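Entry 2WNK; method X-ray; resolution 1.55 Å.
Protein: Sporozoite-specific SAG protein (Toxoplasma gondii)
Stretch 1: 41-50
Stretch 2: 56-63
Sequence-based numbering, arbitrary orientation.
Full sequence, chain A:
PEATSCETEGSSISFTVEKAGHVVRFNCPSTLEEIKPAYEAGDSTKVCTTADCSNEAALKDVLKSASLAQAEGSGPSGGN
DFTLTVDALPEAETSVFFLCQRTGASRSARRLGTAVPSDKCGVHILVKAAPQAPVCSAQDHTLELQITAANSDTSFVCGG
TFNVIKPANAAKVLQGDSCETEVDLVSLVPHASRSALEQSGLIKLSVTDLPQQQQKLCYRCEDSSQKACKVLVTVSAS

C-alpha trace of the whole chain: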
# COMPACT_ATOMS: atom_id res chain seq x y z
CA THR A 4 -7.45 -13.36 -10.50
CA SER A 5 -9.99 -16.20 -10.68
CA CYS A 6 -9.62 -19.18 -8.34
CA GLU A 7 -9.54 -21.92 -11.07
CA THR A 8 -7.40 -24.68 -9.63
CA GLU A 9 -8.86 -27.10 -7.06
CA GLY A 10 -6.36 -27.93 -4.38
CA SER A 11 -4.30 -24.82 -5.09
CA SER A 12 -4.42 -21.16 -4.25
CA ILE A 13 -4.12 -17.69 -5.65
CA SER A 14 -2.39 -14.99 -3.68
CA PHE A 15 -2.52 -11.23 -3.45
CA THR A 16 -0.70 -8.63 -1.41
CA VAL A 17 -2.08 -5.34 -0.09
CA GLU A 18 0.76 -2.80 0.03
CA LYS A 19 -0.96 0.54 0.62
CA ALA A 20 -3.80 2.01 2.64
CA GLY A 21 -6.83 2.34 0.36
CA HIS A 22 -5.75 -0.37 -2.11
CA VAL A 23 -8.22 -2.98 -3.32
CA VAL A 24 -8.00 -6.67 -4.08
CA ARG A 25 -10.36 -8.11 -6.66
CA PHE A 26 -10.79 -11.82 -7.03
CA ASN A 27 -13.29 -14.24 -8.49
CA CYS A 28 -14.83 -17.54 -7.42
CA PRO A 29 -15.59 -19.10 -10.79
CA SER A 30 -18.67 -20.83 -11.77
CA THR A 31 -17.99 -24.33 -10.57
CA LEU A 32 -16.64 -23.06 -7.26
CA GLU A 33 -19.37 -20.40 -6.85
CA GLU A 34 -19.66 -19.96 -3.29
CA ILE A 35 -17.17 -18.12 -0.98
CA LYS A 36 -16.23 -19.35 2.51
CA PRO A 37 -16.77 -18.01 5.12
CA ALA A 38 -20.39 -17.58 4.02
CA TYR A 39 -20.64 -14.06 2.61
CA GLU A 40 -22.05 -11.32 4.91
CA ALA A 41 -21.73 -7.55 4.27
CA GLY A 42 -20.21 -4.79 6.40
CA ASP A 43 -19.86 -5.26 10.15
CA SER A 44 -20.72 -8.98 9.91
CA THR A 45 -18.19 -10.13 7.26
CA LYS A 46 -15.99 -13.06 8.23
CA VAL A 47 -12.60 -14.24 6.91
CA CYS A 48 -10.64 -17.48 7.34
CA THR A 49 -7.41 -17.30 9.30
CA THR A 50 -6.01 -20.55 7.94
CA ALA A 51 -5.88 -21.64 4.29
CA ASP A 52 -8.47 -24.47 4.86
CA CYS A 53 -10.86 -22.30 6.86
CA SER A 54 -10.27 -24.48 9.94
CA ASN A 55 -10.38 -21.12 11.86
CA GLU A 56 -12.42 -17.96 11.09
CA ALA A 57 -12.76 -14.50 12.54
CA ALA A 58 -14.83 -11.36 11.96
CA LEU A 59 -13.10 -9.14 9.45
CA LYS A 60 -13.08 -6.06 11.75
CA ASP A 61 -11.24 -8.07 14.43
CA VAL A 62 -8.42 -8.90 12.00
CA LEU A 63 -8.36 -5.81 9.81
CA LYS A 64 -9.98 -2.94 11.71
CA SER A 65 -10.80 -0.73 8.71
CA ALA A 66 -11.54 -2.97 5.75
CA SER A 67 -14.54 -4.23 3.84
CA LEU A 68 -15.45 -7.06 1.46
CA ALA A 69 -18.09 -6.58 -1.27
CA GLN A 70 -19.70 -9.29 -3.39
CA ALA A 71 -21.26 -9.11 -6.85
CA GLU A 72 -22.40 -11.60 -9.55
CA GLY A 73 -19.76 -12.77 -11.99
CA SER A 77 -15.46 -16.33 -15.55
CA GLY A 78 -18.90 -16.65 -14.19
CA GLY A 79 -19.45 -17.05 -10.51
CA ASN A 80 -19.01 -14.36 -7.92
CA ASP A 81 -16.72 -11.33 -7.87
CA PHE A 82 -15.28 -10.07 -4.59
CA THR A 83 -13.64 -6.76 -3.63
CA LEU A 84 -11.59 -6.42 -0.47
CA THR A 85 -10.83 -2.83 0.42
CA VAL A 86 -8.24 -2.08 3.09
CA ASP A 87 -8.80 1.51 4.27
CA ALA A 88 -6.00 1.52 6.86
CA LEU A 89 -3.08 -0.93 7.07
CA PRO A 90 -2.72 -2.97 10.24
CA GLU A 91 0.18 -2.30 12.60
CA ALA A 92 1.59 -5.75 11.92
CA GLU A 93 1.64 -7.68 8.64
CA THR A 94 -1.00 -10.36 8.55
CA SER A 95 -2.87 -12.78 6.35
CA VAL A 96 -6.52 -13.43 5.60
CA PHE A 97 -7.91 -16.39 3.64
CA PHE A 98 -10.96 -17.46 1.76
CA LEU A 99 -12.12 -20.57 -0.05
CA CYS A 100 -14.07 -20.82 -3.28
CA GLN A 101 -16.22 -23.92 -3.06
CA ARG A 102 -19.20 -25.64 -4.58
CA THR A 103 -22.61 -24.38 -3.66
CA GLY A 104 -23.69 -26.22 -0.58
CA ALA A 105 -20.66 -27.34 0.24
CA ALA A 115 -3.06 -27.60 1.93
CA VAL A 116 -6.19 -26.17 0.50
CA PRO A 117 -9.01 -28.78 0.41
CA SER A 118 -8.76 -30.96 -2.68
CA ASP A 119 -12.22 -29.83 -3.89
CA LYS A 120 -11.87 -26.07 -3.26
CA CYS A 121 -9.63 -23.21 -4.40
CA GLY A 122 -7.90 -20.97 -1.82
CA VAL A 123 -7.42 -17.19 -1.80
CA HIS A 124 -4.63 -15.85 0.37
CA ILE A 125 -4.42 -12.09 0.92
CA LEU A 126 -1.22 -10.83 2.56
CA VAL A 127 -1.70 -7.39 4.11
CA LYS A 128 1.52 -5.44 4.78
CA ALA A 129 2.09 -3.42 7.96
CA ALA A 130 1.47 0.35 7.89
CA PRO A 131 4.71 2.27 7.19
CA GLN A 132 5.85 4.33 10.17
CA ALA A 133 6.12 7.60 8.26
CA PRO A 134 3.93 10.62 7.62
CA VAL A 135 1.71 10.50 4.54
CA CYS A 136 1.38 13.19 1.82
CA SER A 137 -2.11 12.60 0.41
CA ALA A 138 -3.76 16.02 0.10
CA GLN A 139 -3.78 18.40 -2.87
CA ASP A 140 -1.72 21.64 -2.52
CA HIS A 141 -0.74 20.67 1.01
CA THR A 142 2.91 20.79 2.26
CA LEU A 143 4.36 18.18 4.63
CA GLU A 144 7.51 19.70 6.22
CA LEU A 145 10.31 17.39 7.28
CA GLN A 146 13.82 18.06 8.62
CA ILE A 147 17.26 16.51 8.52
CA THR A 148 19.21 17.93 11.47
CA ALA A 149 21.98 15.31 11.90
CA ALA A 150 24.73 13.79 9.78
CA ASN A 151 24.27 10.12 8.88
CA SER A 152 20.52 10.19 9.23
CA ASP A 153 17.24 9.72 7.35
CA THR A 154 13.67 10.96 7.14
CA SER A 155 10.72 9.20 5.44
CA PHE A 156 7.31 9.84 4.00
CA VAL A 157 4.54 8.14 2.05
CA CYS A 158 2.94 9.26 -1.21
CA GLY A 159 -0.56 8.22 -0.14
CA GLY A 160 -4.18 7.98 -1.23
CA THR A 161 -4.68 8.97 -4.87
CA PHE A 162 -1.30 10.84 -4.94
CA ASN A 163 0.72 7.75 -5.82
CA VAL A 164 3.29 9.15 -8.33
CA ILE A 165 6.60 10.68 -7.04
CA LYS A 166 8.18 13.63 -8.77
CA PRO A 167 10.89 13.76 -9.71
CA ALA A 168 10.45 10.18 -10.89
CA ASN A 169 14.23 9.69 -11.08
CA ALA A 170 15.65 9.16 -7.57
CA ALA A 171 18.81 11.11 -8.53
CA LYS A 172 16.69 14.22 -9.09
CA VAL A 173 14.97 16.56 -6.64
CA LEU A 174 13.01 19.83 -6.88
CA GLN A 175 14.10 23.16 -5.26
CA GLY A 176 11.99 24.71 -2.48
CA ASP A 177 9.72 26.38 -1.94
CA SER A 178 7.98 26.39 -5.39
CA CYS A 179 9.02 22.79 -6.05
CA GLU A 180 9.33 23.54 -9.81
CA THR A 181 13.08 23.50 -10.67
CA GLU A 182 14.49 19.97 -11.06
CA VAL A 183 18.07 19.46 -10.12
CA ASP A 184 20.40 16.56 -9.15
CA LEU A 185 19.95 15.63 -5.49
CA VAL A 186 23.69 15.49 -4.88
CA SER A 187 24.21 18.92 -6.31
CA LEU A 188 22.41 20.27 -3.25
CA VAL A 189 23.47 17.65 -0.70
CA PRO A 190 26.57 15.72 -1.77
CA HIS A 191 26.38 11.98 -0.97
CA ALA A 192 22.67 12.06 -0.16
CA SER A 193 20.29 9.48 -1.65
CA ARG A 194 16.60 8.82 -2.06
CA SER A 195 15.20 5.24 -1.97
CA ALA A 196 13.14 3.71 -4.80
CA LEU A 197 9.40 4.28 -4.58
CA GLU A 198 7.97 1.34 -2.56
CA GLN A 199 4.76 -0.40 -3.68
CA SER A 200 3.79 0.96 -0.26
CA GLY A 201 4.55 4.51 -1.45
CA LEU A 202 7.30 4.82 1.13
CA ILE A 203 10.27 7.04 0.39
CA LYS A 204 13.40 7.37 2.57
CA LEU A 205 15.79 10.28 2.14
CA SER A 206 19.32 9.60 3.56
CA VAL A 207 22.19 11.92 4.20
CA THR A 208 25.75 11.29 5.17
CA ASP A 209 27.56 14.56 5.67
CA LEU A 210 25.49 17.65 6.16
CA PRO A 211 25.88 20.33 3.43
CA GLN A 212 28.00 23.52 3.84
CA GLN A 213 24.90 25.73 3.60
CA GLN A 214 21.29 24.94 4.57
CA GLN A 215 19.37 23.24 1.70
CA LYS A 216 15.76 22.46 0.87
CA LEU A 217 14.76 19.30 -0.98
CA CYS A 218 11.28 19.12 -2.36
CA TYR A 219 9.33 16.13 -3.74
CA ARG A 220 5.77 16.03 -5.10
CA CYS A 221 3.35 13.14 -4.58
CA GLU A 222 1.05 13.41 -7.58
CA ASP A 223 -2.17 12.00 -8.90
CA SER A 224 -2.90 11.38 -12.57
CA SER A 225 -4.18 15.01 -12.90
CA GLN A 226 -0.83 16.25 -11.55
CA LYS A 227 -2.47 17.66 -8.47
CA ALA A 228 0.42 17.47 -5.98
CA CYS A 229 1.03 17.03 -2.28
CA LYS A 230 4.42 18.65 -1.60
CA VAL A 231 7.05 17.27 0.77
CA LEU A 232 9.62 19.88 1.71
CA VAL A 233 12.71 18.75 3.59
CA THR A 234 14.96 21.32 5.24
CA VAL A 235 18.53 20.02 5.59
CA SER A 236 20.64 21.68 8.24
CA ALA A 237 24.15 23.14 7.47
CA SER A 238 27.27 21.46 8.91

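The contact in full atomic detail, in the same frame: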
# COMPACT_ATOMS: atom_id res chain seq x y z
N ALA A 41 -22.25 -8.88 4.58
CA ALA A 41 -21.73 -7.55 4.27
C ALA A 41 -21.36 -6.76 5.53
O ALA A 41 -21.80 -7.10 6.62
CB ALA A 41 -22.75 -6.75 3.40
N GLY A 42 -20.52 -5.75 5.35
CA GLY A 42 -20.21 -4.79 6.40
C GLY A 42 -19.68 -5.34 7.71
O GLY A 42 -18.70 -6.10 7.75
N ASP A 43 -20.31 -4.93 8.80
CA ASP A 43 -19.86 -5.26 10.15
C ASP A 43 -19.77 -6.77 10.39
O ASP A 43 -19.00 -7.22 11.23
CB ASP A 43 -20.81 -4.63 11.17
CG ASP A 43 -20.10 -4.19 12.44
OD1 ASP A 43 -18.87 -4.36 12.55
OD2 ASP A 43 -20.78 -3.66 13.34
N SER A 44 -20.57 -7.54 9.65
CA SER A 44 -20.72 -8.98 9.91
C SER A 44 -19.78 -9.90 9.13
O SER A 44 -19.79 -11.11 9.37
CB SER A 44 -22.16 -9.44 9.60
OG SER A 44 -23.13 -8.83 10.43
N THR A 45 -19.02 -9.34 8.18
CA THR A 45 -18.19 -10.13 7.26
C THR A 45 -17.18 -10.95 8.03
O THR A 45 -16.59 -10.44 8.98
CB THR A 45 -17.38 -9.20 6.35
OG1 THR A 45 -18.29 -8.40 5.59
CG2 THR A 45 -16.52 -9.99 5.37
N LYS A 46 -16.99 -12.21 7.61
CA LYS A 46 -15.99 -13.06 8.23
C LYS A 46 -14.88 -13.43 7.24
O LYS A 46 -15.09 -13.38 6.01
CB LYS A 46 -16.63 -14.33 8.80
CG LYS A 46 -17.71 -14.03 9.84
CD LYS A 46 -18.04 -15.28 10.65
CE LYS A 46 -16.94 -15.57 11.68
NZ LYS A 46 -17.15 -16.84 12.44
N VAL A 47 -13.71 -13.79 7.76
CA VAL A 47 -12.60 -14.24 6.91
C VAL A 47 -12.07 -15.52 7.53
O VAL A 47 -12.24 -15.74 8.73
CB VAL A 47 -11.45 -13.25 6.88
CG1 VAL A 47 -11.97 -11.88 6.32
CG2 VAL A 47 -10.82 -13.09 8.30
N CYS A 48 -11.39 -16.34 6.74
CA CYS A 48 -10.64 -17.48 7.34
C CYS A 48 -9.26 -17.00 7.78
O CYS A 48 -8.71 -16.04 7.23
CB CYS A 48 -10.55 -18.64 6.38
SG CYS A 48 -12.19 -19.24 6.05
N THR A 49 -8.71 -17.66 8.80
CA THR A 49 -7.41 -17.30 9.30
C THR A 49 -6.41 -18.43 9.12
O THR A 49 -5.27 -18.34 9.55
CB THR A 49 -7.49 -16.87 10.79
OG1 THR A 49 -8.14 -17.94 11.53
CG2 THR A 49 -8.27 -15.53 10.89
N THR A 50 -6.86 -19.50 8.47
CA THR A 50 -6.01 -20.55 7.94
C THR A 50 -6.49 -20.87 6.51
O THR A 50 -7.64 -20.59 6.14
CB THR A 50 -6.11 -21.83 8.74
OG1 THR A 50 -7.49 -22.19 8.80
CG2 THR A 50 -5.50 -21.65 10.16
N GLU A 56 -11.86 -19.18 11.68
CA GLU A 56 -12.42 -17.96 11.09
C GLU A 56 -12.51 -16.87 12.12
O GLU A 56 -12.61 -17.13 13.33
CB GLU A 56 -13.86 -18.18 10.66
CG GLU A 56 -14.09 -19.25 9.68
CD GLU A 56 -15.58 -19.43 9.43
OE1 GLU A 56 -16.38 -18.66 10.03
OE2 GLU A 56 -15.93 -20.31 8.64
N ALA A 57 -12.56 -15.64 11.64
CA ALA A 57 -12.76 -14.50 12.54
C ALA A 57 -13.58 -13.44 11.82
O ALA A 57 -13.65 -13.43 10.60
CB ALA A 57 -11.42 -13.93 12.90
N ALA A 58 -14.21 -12.53 12.58
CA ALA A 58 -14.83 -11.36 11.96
C ALA A 58 -13.76 -10.48 11.33
O ALA A 58 -12.69 -10.23 11.93
CB ALA A 58 -15.63 -10.56 13.01
N LEU A 59 -14.04 -9.99 10.14
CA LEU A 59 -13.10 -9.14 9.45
C LEU A 59 -12.62 -7.94 10.29
O LEU A 59 -11.44 -7.60 10.25
CB LEU A 59 -13.70 -8.67 8.12
CG LEU A 59 -12.85 -7.64 7.36
CD1 LEU A 59 -11.49 -8.21 6.95
CD2 LEU A 59 -13.61 -7.17 6.13
N LYS A 60 -13.51 -7.27 11.02
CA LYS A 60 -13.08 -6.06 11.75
C LYS A 60 -12.15 -6.34 12.93
O LYS A 60 -11.52 -5.41 13.45
CB LYS A 60 -14.24 -5.22 12.25
CG LYS A 60 -15.46 -6.00 12.64
CD LYS A 60 -16.27 -6.24 11.36
CE LYS A 60 -15.81 -5.32 10.18
NZ LYS A 60 -16.18 -5.82 8.80
N ASP A 61 -12.11 -7.60 13.35
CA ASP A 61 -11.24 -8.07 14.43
C ASP A 61 -9.88 -8.51 13.92
O ASP A 61 -8.98 -8.85 14.73
CB ASP A 61 -11.89 -9.25 15.13
CG ASP A 61 -13.08 -8.85 15.94
OD1 ASP A 61 -13.09 -7.68 16.41
OD2 ASP A 61 -13.98 -9.69 16.13
N VAL A 62 -9.73 -8.60 12.60
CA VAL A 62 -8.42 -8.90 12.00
C VAL A 62 -7.85 -7.72 11.23
O VAL A 62 -6.66 -7.41 11.30
CB VAL A 62 -8.49 -10.13 11.10
CG1 VAL A 62 -7.14 -10.42 10.49
CG2 VAL A 62 -8.93 -11.29 11.92
N LEU A 63 -8.72 -7.04 10.48
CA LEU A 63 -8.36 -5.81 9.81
C LEU A 63 -9.43 -4.78 10.19
O LEU A 63 -10.57 -4.85 9.73
CB LEU A 63 -8.34 -6.02 8.29
CG LEU A 63 -7.29 -6.98 7.74
CD1 LEU A 63 -7.59 -7.23 6.26
CD2 LEU A 63 -5.88 -6.42 7.92
O HOH W 1 -9.42 -17.36 13.65

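Residues 46-48 and 56-58 form two short antiparallel strands. Their axes approach to 4.6 Å, and their N-to-C directions differ by 150°. V47 and A57 are the hydrogen-bonded pair at the centre. V47 N donates to A57 O at 2.9 Å, and A57 N donates to V47 O, also at 2.9 Å. Both bonds are nearly straight. K46 with A58 and C48 with E56 are the flanking non-hydrogen-bonded pairs. Their CA atoms lie closer together, 4.3 Å for K46 CA to A58 CA and 4.2 Å for C48 CA to E56 CA, against 5.6 Å for V47 CA to A57 CA.

The pairing continues one step past the strands. L59 N donates to T45 O at 2.8 Å, with an angle of 174° at the hydrogen. CA-H...O contacts fill in between these bonds. E56 CA lies 3.2 Å from V47 O, K46 CA 3.4 Å from A57 O, and A58 CA 3.6 Å from T45 O.

Beyond this pair both stretches turn. In the first stretch, S44 N bonds to A41 O and T45 N to G42 O. G42 has a positive phi of 56°, a value that favours glycine. In the second, D61 N bonds to A58 O, and both V62 N and L63 N bond to L59 O.

K60 ties the two turns together. Its CA-to-CB bond points toward the first stretch, and its NZ donates to G42 O at 2.7 Å. The long side chain lets the charged amine reach this carbonyl. Its chi1 of 34° and chi3 of -15° lie between the usual wells. The chain passes close to D43, with K60 CD 2.9 Å from D43 O and 3.4 Å from D43 OD1. These are tight contacts, not hydrogen bonds.

V47 and A57 share one face of the sheet. V47 is buried, as suits a branched apolar side chain. V47 CG1 meets L59 CD1 at 3.8 Å, and V47 CG2 lies 4.5 Å from V62 CG2. L59 is also buried, with its CB 4.1 Å from T45 CB. A57 presents only a methyl group, and its CB is 4.1 Å from T49 CG2. The same T49 methyl lies 4.4 Å from V62 CG2, extending the apolar patch.

C48 and E56 share the other face. C48 SG is 4.1 Å from E56 CG and is bonded covalently elsewhere in the structure. E56 has the largest area covered by the opposing stretch, 92 Å². Its OE1 forms a salt bridge with K46 NZ at 3.1 Å. K46 starts out sideways, but its m, t, p, t conformation brings the amine to the carboxylate. E56 OE2 is hydrogen-bonded elsewhere in the structure.

A water adds a link beside T49. It lies 2.5 Å from T49 OG1 and donates a weak hydrogen bond to E56 O at 3.2 Å. In all, the two stretches bury 612 Å² between them.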